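Local coordinates for piwi domain-containing protein (Vanderwaltozyma polyspora, PDB 5THE) that probably binds guide RNA as the C-terminal lobe of a budding yeast Argonaute, whose MID and Piwi domains hold the phosphorylated 5' end, at residues T16-L21 with P398-A403; I126-P131 with T167-I172; Y200-Y205 with F506-E511. All blocks are in the same frame, centred on the assembly; numbering follows the deposited sequence.

Contact 1: residues T16-L21 with P398-A403; sequences TKVDIL and PIQENA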
loop_
_atom_site.group_PDB
_atom_site.type_symbol
_atom_site.label_atom_id
_atom_site.label_comp_id
_atom_site.label_asym_id
_atom_site.label_seq_id
_atom_site.Cartn_x
_atom_site.Cartn_y
_atom_site.Cartn_z
ATOM N N THR A 16 20.107 -11.281 -15.030
ATOM C CA THR A 16 20.604 -11.143 -16.392
ATOM C C THR A 16 21.375 -9.840 -16.548
ATOM O O THR A 16 20.828 -8.760 -16.308
ATOM C CB THR A 16 19.438 -11.181 -17.367
ATOM O OG1 THR A 16 18.840 -12.477 -17.321
ATOM C CG2 THR A 16 19.920 -10.875 -18.787
ATOM N N LYS A 17 22.627 -9.936 -16.992
ATOM C CA LYS A 17 23.448 -8.750 -17.191
ATOM C C LYS A 17 23.160 -8.138 -18.554
ATOM O O LYS A 17 23.156 -8.844 -19.573
ATOM C CB LYS A 17 24.933 -9.100 -17.091
ATOM C CG LYS A 17 25.336 -9.875 -15.857
ATOM C CD LYS A 17 26.836 -9.688 -15.615
ATOM C CE LYS A 17 27.460 -10.878 -14.910
ATOM N NZ LYS A 17 26.824 -11.170 -13.595
ATOM N N VAL A 18 22.918 -6.828 -18.573
ATOM C CA VAL A 18 22.790 -6.082 -19.823
ATOM C C VAL A 18 23.060 -4.612 -19.526
ATOM O O VAL A 18 22.656 -4.088 -18.485
ATOM C CB VAL A 18 21.403 -6.293 -20.480
ATOM C CG1 VAL A 18 20.293 -5.652 -19.660
ATOM C CG2 VAL A 18 21.402 -5.762 -21.919
ATOM N N ASP A 19 23.765 -3.954 -20.439
ATOM C CA ASP A 19 23.951 -2.515 -20.328
ATOM C C ASP A 19 22.667 -1.788 -20.697
ATOM O O ASP A 19 21.881 -2.248 -21.529
ATOM C CB ASP A 19 25.081 -2.028 -21.237
ATOM C CG ASP A 19 26.459 -2.351 -20.696
ATOM O OD1 ASP A 19 26.565 -2.882 -19.570
ATOM O OD2 ASP A 19 27.442 -2.064 -21.410
ATOM N N ILE A 20 22.462 -0.627 -20.079
ATOM C CA ILE A 20 21.353 0.243 -20.427
ATOM C C ILE A 20 21.895 1.650 -20.604
ATOM O O ILE A 20 23.027 1.962 -20.227
ATOM C CB ILE A 20 20.224 0.242 -19.370
ATOM C CG1 ILE A 20 20.765 0.758 -18.048
ATOM C CG2 ILE A 20 19.617 -1.143 -19.190
ATOM C CD1 ILE A 20 19.731 0.916 -17.002
ATOM N N LEU A 21 21.058 2.505 -21.182
ATOM C CA LEU A 21 21.393 3.900 -21.374
ATOM C C LEU A 21 20.707 4.727 -20.302
ATOM O O LEU A 21 19.548 4.479 -19.949
ATOM C CB LEU A 21 20.971 4.369 -22.766
ATOM C CG LEU A 21 21.797 5.445 -23.460
ATOM C CD1 LEU A 21 23.281 5.161 -23.299
ATOM C CD2 LEU A 21 21.420 5.474 -24.938
ATOM N N PRO A 398 16.473 1.086 -22.743
ATOM C CA PRO A 398 17.058 -0.189 -23.148
ATOM C C PRO A 398 17.890 -0.031 -24.405
ATOM O O PRO A 398 17.615 0.805 -25.264
ATOM C CB PRO A 398 15.835 -1.081 -23.386
ATOM C CG PRO A 398 14.756 -0.141 -23.744
ATOM C CD PRO A 398 15.014 1.125 -22.953
ATOM N N ILE A 399 18.927 -0.854 -24.500
ATOM C CA ILE A 399 19.832 -0.836 -25.633
ATOM C C ILE A 399 19.627 -2.037 -26.550
ATOM O O ILE A 399 19.864 -1.931 -27.758
ATOM C CB ILE A 399 21.286 -0.781 -25.120
ATOM C CG1 ILE A 399 21.578 0.559 -24.466
ATOM C CG2 ILE A 399 22.293 -1.022 -26.230
ATOM C CD1 ILE A 399 22.981 0.586 -23.868
ATOM N N GLN A 400 19.197 -3.170 -26.018
ATOM C CA GLN A 400 19.084 -4.406 -26.775
ATOM C C GLN A 400 17.683 -4.943 -26.591
ATOM O O GLN A 400 16.983 -4.585 -25.639
ATOM C CB GLN A 400 20.081 -5.456 -26.297
ATOM C CG GLN A 400 21.470 -4.939 -26.203
ATOM C CD GLN A 400 22.377 -5.845 -25.429
ATOM O OE1 GLN A 400 23.377 -5.383 -24.886
ATOM N NE2 GLN A 400 22.053 -7.152 -25.379
ATOM N N GLU A 401 17.285 -5.818 -27.503
ATOM C CA GLU A 401 16.030 -6.528 -27.315
ATOM C C GLU A 401 16.223 -7.781 -26.473
ATOM O O GLU A 401 15.420 -8.037 -25.569
ATOM C CB GLU A 401 15.407 -6.867 -28.670
ATOM C CG GLU A 401 14.848 -5.639 -29.394
ATOM C CD GLU A 401 14.179 -5.977 -30.721
ATOM O OE1 GLU A 401 14.395 -7.096 -31.228
ATOM O OE2 GLU A 401 13.442 -5.120 -31.259
ATOM N N ASN A 402 17.303 -8.528 -26.723
ATOM C CA ASN A 402 17.658 -9.738 -25.998
ATOM C C ASN A 402 19.052 -9.605 -25.411
ATOM O O ASN A 402 19.883 -8.837 -25.898
ATOM C CB ASN A 402 17.648 -11.006 -26.892
ATOM C CG ASN A 402 16.275 -11.325 -27.446
ATOM O OD1 ASN A 402 15.355 -11.670 -26.703
ATOM N ND2 ASN A 402 16.125 -11.201 -28.765
ATOM N N ALA A 403 19.285 -10.365 -24.342
ATOM C CA ALA A 403 20.621 -10.612 -23.825
ATOM C C ALA A 403 20.628 -12.038 -23.295
ATOM O O ALA A 403 19.574 -12.661 -23.141
ATOM C CB ALA A 403 21.005 -9.609 -22.734
HETATM O O HOH W 1 19.328 -2.845 -22.722
HETATM O O HOH W 2 24.758 -4.939 -22.958
#
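I399 reaches across to strand 16-21 with the tip of its side chain: CD1 lies 3.6 Å from the carbonyl carbon C of I20, against the peptide that leads into L21. The strand belongs to an antiparallel hairpin with strand 25-31, and it meets the turn between strands 397-398 and 402-404, in the Piwi part of the lobe. I399 CG1 also touches the root of L21, with CB of L21 4.2 Å away. Further along, A403 turns its CB to the strand, 3.9 Å from K17 O and at van der Waals distance from V18. V18 carries the middle of the contact. Its CG2, anti to the backbone N, projects onto the carboxamide of Q400, 3.6 Å from Q400 CD, while the two side chains run past each other in opposite directions. That carboxamide is fixed in rotation from within its own turn: Q400 NE2 donates to N402 O at 2.8 Å, and the acceptor lies close to the amide plane. V413 of strand 410-415 packs on A403. Between the backbones sits an ordered water, which donates to D19 O at 2.9 Å and accepts from I399 N at 2.7 Å.

Contact 2: residues I126-P131 with T167-I172; sequences INQFGP and TSPGEI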
loop_
_atom_site.group_PDB
_atom_site.type_symbol
_atom_site.label_atom_id
_atom_site.label_comp_id
_atom_site.label_asym_id
_atom_site.label_seq_id
_atom_site.Cartn_x
_atom_site.Cartn_y
_atom_site.Cartn_z
ATOM N N ILE A 126 -29.151 8.887 -1.312
ATOM C CA ILE A 126 -28.890 9.975 -0.372
ATOM C C ILE A 126 -28.666 11.261 -1.158
ATOM O O ILE A 126 -27.709 11.366 -1.940
ATOM C CB ILE A 126 -27.693 9.664 0.537
ATOM C CG1 ILE A 126 -28.056 8.510 1.477
ATOM C CG2 ILE A 126 -27.259 10.913 1.291
ATOM C CD1 ILE A 126 -27.294 8.494 2.763
ATOM N N ASN A 127 -29.538 12.240 -0.947
ATOM C CA ASN A 127 -29.423 13.545 -1.578
ATOM C C ASN A 127 -28.768 14.524 -0.620
ATOM O O ASN A 127 -28.768 14.319 0.593
ATOM C CB ASN A 127 -30.801 14.072 -1.992
ATOM C CG ASN A 127 -31.423 13.252 -3.087
ATOM O OD1 ASN A 127 -30.820 13.054 -4.137
ATOM N ND2 ASN A 127 -32.638 12.763 -2.852
ATOM N N GLN A 128 -28.202 15.597 -1.187
ATOM C CA GLN A 128 -27.712 16.727 -0.408
ATOM C C GLN A 128 -26.658 16.301 0.602
ATOM O O GLN A 128 -26.610 16.813 1.721
ATOM C CB GLN A 128 -28.863 17.448 0.296
ATOM C CG GLN A 128 -29.946 17.917 -0.661
ATOM C CD GLN A 128 -30.994 18.773 0.026
ATOM O OE1 GLN A 128 -31.222 19.918 -0.355
ATOM N NE2 GLN A 128 -31.637 18.217 1.038
ATOM N N PHE A 129 -25.808 15.353 0.219
ATOM C CA PHE A 129 -24.670 15.001 1.048
ATOM C C PHE A 129 -23.472 15.849 0.644
ATOM O O PHE A 129 -23.160 15.978 -0.547
ATOM C CB PHE A 129 -24.320 13.515 0.944
ATOM C CG PHE A 129 -23.109 13.147 1.747
ATOM C CD1 PHE A 129 -21.830 13.277 1.202
ATOM C CD2 PHE A 129 -23.241 12.715 3.062
ATOM C CE1 PHE A 129 -20.703 12.976 1.953
ATOM C CE2 PHE A 129 -22.117 12.401 3.823
ATOM C CZ PHE A 129 -20.846 12.527 3.268
ATOM N N GLY A 130 -22.799 16.412 1.635
ATOM C CA GLY A 130 -21.631 17.220 1.393
ATOM C C GLY A 130 -21.025 17.694 2.693
ATOM O O GLY A 130 -21.486 17.349 3.790
ATOM N N PRO A 131 -19.969 18.499 2.593
ATOM C CA PRO A 131 -19.382 19.073 3.794
ATOM C C PRO A 131 -20.398 19.920 4.531
ATOM O O PRO A 131 -21.358 20.438 3.928
ATOM C CB PRO A 131 -18.225 19.925 3.248
ATOM C CG PRO A 131 -18.588 20.196 1.841
ATOM C CD PRO A 131 -19.319 18.985 1.368
ATOM N N THR A 167 -24.898 20.650 9.638
ATOM C CA THR A 167 -24.629 19.375 8.994
ATOM C C THR A 167 -25.525 19.218 7.773
ATOM O O THR A 167 -26.725 19.499 7.837
ATOM C CB THR A 167 -24.874 18.247 9.995
ATOM O OG1 THR A 167 -24.027 18.437 11.133
ATOM C CG2 THR A 167 -24.604 16.870 9.382
ATOM N N SER A 168 -24.941 18.780 6.659
ATOM C CA SER A 168 -25.723 18.612 5.446
ATOM C C SER A 168 -26.861 17.624 5.699
ATOM O O SER A 168 -26.741 16.726 6.537
ATOM C CB SER A 168 -24.848 18.130 4.287
ATOM O OG SER A 168 -24.475 16.763 4.425
ATOM N N PRO A 169 -27.993 17.789 5.016
ATOM C CA PRO A 169 -29.094 16.831 5.205
ATOM C C PRO A 169 -28.702 15.421 4.815
ATOM O O PRO A 169 -29.178 14.456 5.429
ATOM C CB PRO A 169 -30.205 17.382 4.297
ATOM C CG PRO A 169 -29.842 18.829 4.078
ATOM C CD PRO A 169 -28.349 18.893 4.108
ATOM N N GLY A 170 -27.842 15.273 3.802
ATOM C CA GLY A 170 -27.387 13.948 3.428
ATOM C C GLY A 170 -26.576 13.286 4.523
ATOM O O GLY A 170 -26.730 12.090 4.786
ATOM N N GLU A 171 -25.692 14.049 5.173
ATOM C CA GLU A 171 -24.914 13.460 6.258
ATOM C C GLU A 171 -25.819 13.041 7.411
ATOM O O GLU A 171 -25.582 12.012 8.056
ATOM C CB GLU A 171 -23.837 14.426 6.741
ATOM C CG GLU A 171 -23.137 13.923 7.994
ATOM C CD GLU A 171 -21.847 14.663 8.325
ATOM O OE1 GLU A 171 -21.272 15.334 7.440
ATOM O OE2 GLU A 171 -21.397 14.548 9.476
ATOM N N ILE A 172 -26.880 13.804 7.669
ATOM C CA ILE A 172 -27.811 13.414 8.723
ATOM C C ILE A 172 -28.460 12.083 8.377
ATOM O O ILE A 172 -28.544 11.177 9.214
ATOM C CB ILE A 172 -28.853 14.525 8.962
ATOM C CG1 ILE A 172 -28.191 15.719 9.643
ATOM C CG2 ILE A 172 -30.003 14.006 9.807
ATOM C CD1 ILE A 172 -29.123 16.898 9.818
HETATM O O HOH W 3 -22.402 17.459 6.516
#
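G170 N donates to Q128 O at 2.9 Å, a direct hydrogen bond between the two segments; the donor stands well above the carbonyl plane, 64° out of it. A second polar link runs through one water that gives hydrogens to G130 O and to E171 OE1 and takes one from S168 N. E171 OE1 also has a salt-bridge partner in R202, so OE1 has two partners, the water and R202 NE. Within the helix start, S168 is the N-cap: OG, held between its own backbone N and carbonyl carbon (chi1 73°), accepts from E171 N at 3.1 Å.

The apolar and backbone packing is close. With no side chain on G170, the backbones can close to 3.8 Å between the CA atoms of F129 and G170, and N127 O comes within 3.2 Å of G170 CA. F129 CD2 lies 3.5 Å from E171 N, and G170 O sits at the ring edge, in its plane. I126 CG2 rests on G170 CA, and Q128 NE2 lies 3.6 Å from P169 CG. A capped helix start docked beside the end of a parallel strand, here 124-127, fits the Rossmann-like MID domain of Argonautes.

Contact 3: residues Y200-Y205 with F506-E511; sequences YDRLKY and FKAGFE. With nucleotides of chain B.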
loop_
_atom_site.group_PDB
_atom_site.type_symbol
_atom_site.label_atom_id
_atom_site.label_comp_id
_atom_site.label_asym_id
_atom_site.label_seq_id
_atom_site.Cartn_x
_atom_site.Cartn_y
_atom_site.Cartn_z
ATOM N N TYR A 200 -15.995 12.885 -1.038
ATOM C CA TYR A 200 -15.263 11.655 -0.735
ATOM C C TYR A 200 -14.601 11.724 0.638
ATOM O O TYR A 200 -14.648 10.757 1.410
ATOM C CB TYR A 200 -14.218 11.392 -1.818
ATOM C CG TYR A 200 -13.334 10.202 -1.571
ATOM C CD1 TYR A 200 -12.125 10.334 -0.893
ATOM C CD2 TYR A 200 -13.688 8.935 -2.045
ATOM C CE1 TYR A 200 -11.301 9.233 -0.681
ATOM C CE2 TYR A 200 -12.874 7.842 -1.838
ATOM C CZ TYR A 200 -11.683 7.987 -1.165
ATOM O OH TYR A 200 -10.872 6.880 -0.963
ATOM N N ASP A 201 -13.944 12.852 0.945
ATOM C CA ASP A 201 -13.271 13.007 2.233
ATOM C C ASP A 201 -14.247 12.824 3.378
ATOM O O ASP A 201 -13.964 12.113 4.348
ATOM C CB ASP A 201 -12.618 14.389 2.339
ATOM C CG ASP A 201 -11.416 14.545 1.433
ATOM O OD1 ASP A 201 -10.983 13.544 0.833
ATOM O OD2 ASP A 201 -10.893 15.673 1.341
ATOM N N ARG A 202 -15.411 13.466 3.270
ATOM C CA ARG A 202 -16.408 13.380 4.322
ATOM C C ARG A 202 -16.987 11.974 4.429
ATOM O O ARG A 202 -17.251 11.491 5.536
ATOM C CB ARG A 202 -17.510 14.406 4.063
ATOM C CG ARG A 202 -18.439 14.593 5.233
ATOM C CD ARG A 202 -17.757 15.395 6.315
ATOM N NE ARG A 202 -18.623 15.617 7.461
ATOM C CZ ARG A 202 -18.272 16.316 8.538
ATOM N NH1 ARG A 202 -17.074 16.881 8.608
ATOM N NH2 ARG A 202 -19.119 16.452 9.543
ATOM N N LEU A 203 -17.208 11.307 3.294
ATOM C CA LEU A 203 -17.680 9.920 3.340
ATOM C C LEU A 203 -16.718 9.027 4.109
ATOM O O LEU A 203 -17.144 8.207 4.932
ATOM C CB LEU A 203 -17.866 9.373 1.931
ATOM C CG LEU A 203 -19.159 9.754 1.220
ATOM C CD1 LEU A 203 -19.145 9.188 -0.173
ATOM C CD2 LEU A 203 -20.379 9.256 1.999
ATOM N N LYS A 204 -15.420 9.165 3.847
ATOM C CA LYS A 204 -14.440 8.365 4.568
ATOM C C LYS A 204 -14.318 8.818 6.014
ATOM O O LYS A 204 -14.194 7.989 6.923
ATOM C CB LYS A 204 -13.095 8.429 3.845
ATOM C CG LYS A 204 -13.143 7.793 2.449
ATOM C CD LYS A 204 -13.563 6.316 2.522
ATOM C CE LYS A 204 -13.312 5.610 1.193
ATOM N NZ LYS A 204 -13.695 4.150 1.231
ATOM N N TYR A 205 -14.379 10.129 6.247
ATOM C CA TYR A 205 -14.338 10.647 7.607
ATOM C C TYR A 205 -15.458 10.061 8.451
ATOM O O TYR A 205 -15.237 9.626 9.583
ATOM C CB TYR A 205 -14.436 12.163 7.566
ATOM C CG TYR A 205 -14.498 12.829 8.912
ATOM C CD1 TYR A 205 -13.343 13.034 9.650
ATOM C CD2 TYR A 205 -15.704 13.290 9.430
ATOM C CE1 TYR A 205 -13.382 13.669 10.873
ATOM C CE2 TYR A 205 -15.756 13.924 10.659
ATOM C CZ TYR A 205 -14.586 14.108 11.373
ATOM O OH TYR A 205 -14.605 14.735 12.595
ATOM N N PHE A 506 -8.097 14.643 8.068
ATOM C CA PHE A 506 -7.716 15.977 8.520
ATOM C C PHE A 506 -8.536 17.041 7.804
ATOM O O PHE A 506 -9.097 17.949 8.437
ATOM C CB PHE A 506 -6.222 16.197 8.282
ATOM C CG PHE A 506 -5.714 17.542 8.751
ATOM C CD1 PHE A 506 -5.919 18.687 7.994
ATOM C CD2 PHE A 506 -5.005 17.650 9.932
ATOM C CE1 PHE A 506 -5.451 19.911 8.418
ATOM C CE2 PHE A 506 -4.530 18.873 10.357
ATOM C CZ PHE A 506 -4.755 20.001 9.602
ATOM N N LYS A 507 -8.641 16.912 6.479
ATOM C CA LYS A 507 -9.327 17.906 5.660
ATOM C C LYS A 507 -10.831 17.928 5.919
ATOM O O LYS A 507 -11.448 19.002 5.896
ATOM C CB LYS A 507 -9.039 17.642 4.180
ATOM C CG LYS A 507 -7.651 18.085 3.741
ATOM C CD LYS A 507 -7.304 17.559 2.339
ATOM C CE LYS A 507 -8.388 17.872 1.323
ATOM N NZ LYS A 507 -8.418 19.310 0.956
ATOM N N ALA A 508 -11.447 16.765 6.143
ATOM C CA ALA A 508 -12.896 16.734 6.337
ATOM C C ALA A 508 -13.334 17.439 7.618
ATOM O O ALA A 508 -14.495 17.845 7.724
ATOM C CB ALA A 508 -13.405 15.294 6.361
ATOM N N GLY A 509 -12.442 17.582 8.590
ATOM C CA GLY A 509 -12.815 18.197 9.849
ATOM C C GLY A 509 -12.178 19.554 10.047
ATOM O O GLY A 509 -12.402 20.211 11.067
ATOM N N PHE A 510 -11.398 19.988 9.058
ATOM C CA PHE A 510 -10.522 21.136 9.258
ATOM C C PHE A 510 -11.302 22.433 9.375
ATOM O O PHE A 510 -10.940 23.307 10.169
ATOM C CB PHE A 510 -9.531 21.231 8.115
ATOM C CG PHE A 510 -8.648 22.437 8.185
ATOM C CD1 PHE A 510 -7.622 22.504 9.115
ATOM C CD2 PHE A 510 -8.832 23.500 7.307
ATOM C CE1 PHE A 510 -6.788 23.613 9.164
ATOM C CE2 PHE A 510 -8.001 24.614 7.346
ATOM C CZ PHE A 510 -6.974 24.667 8.272
ATOM N N GLU A 511 -12.353 22.586 8.573
ATOM C CA GLU A 511 -13.105 23.837 8.594
ATOM C C GLU A 511 -13.667 24.091 9.987
ATOM O O GLU A 511 -13.488 25.178 10.556
ATOM C CB GLU A 511 -14.208 23.805 7.529
ATOM C CG GLU A 511 -15.066 22.520 7.493
ATOM C CD GLU A 511 -14.493 21.411 6.602
ATOM O OE1 GLU A 511 -15.269 20.836 5.805
ATOM O OE2 GLU A 511 -13.285 21.114 6.714
ATOM O OP3 U B 1 -11.119 4.354 -1.596
ATOM P P U B 1 -12.242 3.698 -2.292
ATOM O OP1 U B 1 -13.366 3.501 -1.345
ATOM O OP2 U B 1 -11.744 2.516 -3.015
ATOM O "O5'" U B 1 -12.794 4.718 -3.363
ATOM C "C5'" U B 1 -12.177 4.866 -4.634
ATOM C "C4'" U B 1 -13.147 5.512 -5.577
ATOM O "O4'" U B 1 -13.465 6.854 -5.101
ATOM C "C3'" U B 1 -12.672 5.657 -7.015
ATOM O "O3'" U B 1 -13.758 5.349 -7.890
ATOM C "C2'" U B 1 -12.300 7.137 -7.119
ATOM O "O2'" U B 1 -12.404 7.682 -8.417
ATOM C "C1'" U B 1 -13.292 7.787 -6.153
ATOM N N1 U B 1 -12.802 9.057 -5.578
ATOM C C2 U B 1 -13.564 10.184 -5.758
ATOM O O2 U B 1 -14.625 10.145 -6.343
ATOM N N3 U B 1 -13.057 11.346 -5.223
ATOM C C4 U B 1 -11.869 11.476 -4.528
ATOM O O4 U B 1 -11.538 12.582 -4.089
ATOM C C5 U B 1 -11.120 10.264 -4.391
ATOM C C6 U B 1 -11.598 9.128 -4.916
#
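Y200 OH donates to OP3 of U1 of chain B at 2.6 Å, and K204 NZ, one helical turn on, donates to OP1 of the same phosphate at 2.7 Å. Both Y200 and K204 take part in holding the 5' nucleotide, as expected of the pocket in which Argonautes bind the guide's phosphorylated end. The uracil lies over one face of the Y200 ring, with U1 C5 of chain B 3.5 Å above its centre, and K204 CG covers the opposite face near the rim.

Away from the RNA, other residues of this helix meet helix 490-515 around A508. The methyl CB of A508 presses on Y205 CB at 3.5 Å and also touches the backbone carbonyl of D201. The R202 chain bends at chi2 (75°), which sets CD; at the far end NH1 makes a weak bond to A508 O at 2.9 Å, bent to 124°. Y205 CD2 lies over one face of the R202 guanidinium, offset toward the rim, and R202 NE is in a salt bridge with E171. D201 OD2 meets the aliphatic part of K507, 3.3 Å from K507 CE, while K507 NZ remains 4.4 Å from D201 OD2, too far for a salt bridge.

The two helical segments pass nearly perpendicular, at 98°, with axes 8.5 Å apart. Helix 197-210 packs against helix 490-515 at A508 and, nearer the RNA, at R501, C504 and F505, while its L203 packs on F129 and on strand 185-191.

Overall arrangement
Contacts 2 and 3 lie close together, their centres 13 Å apart, on the same side of the chain's centre; contact 1 is remote, about 57 Å and 48 Å from them between centres, on the opposite side. Helix 197-210, which carries one side of contact 3, is also packed on by F129 of contact 2. Contact 2 comes first of the two, joining segments flanking the unmodelled 135-162, and contact 3 then connects this MID-like part to helix 490-515 near the end of the chain. The segments of contacts 1 and 3 alternate: 16-21, 200-205, 398-403, 506-511, so the chain returns twice between early and late parts within one lobe, with the RNA's 5' nucleotide at contact 3.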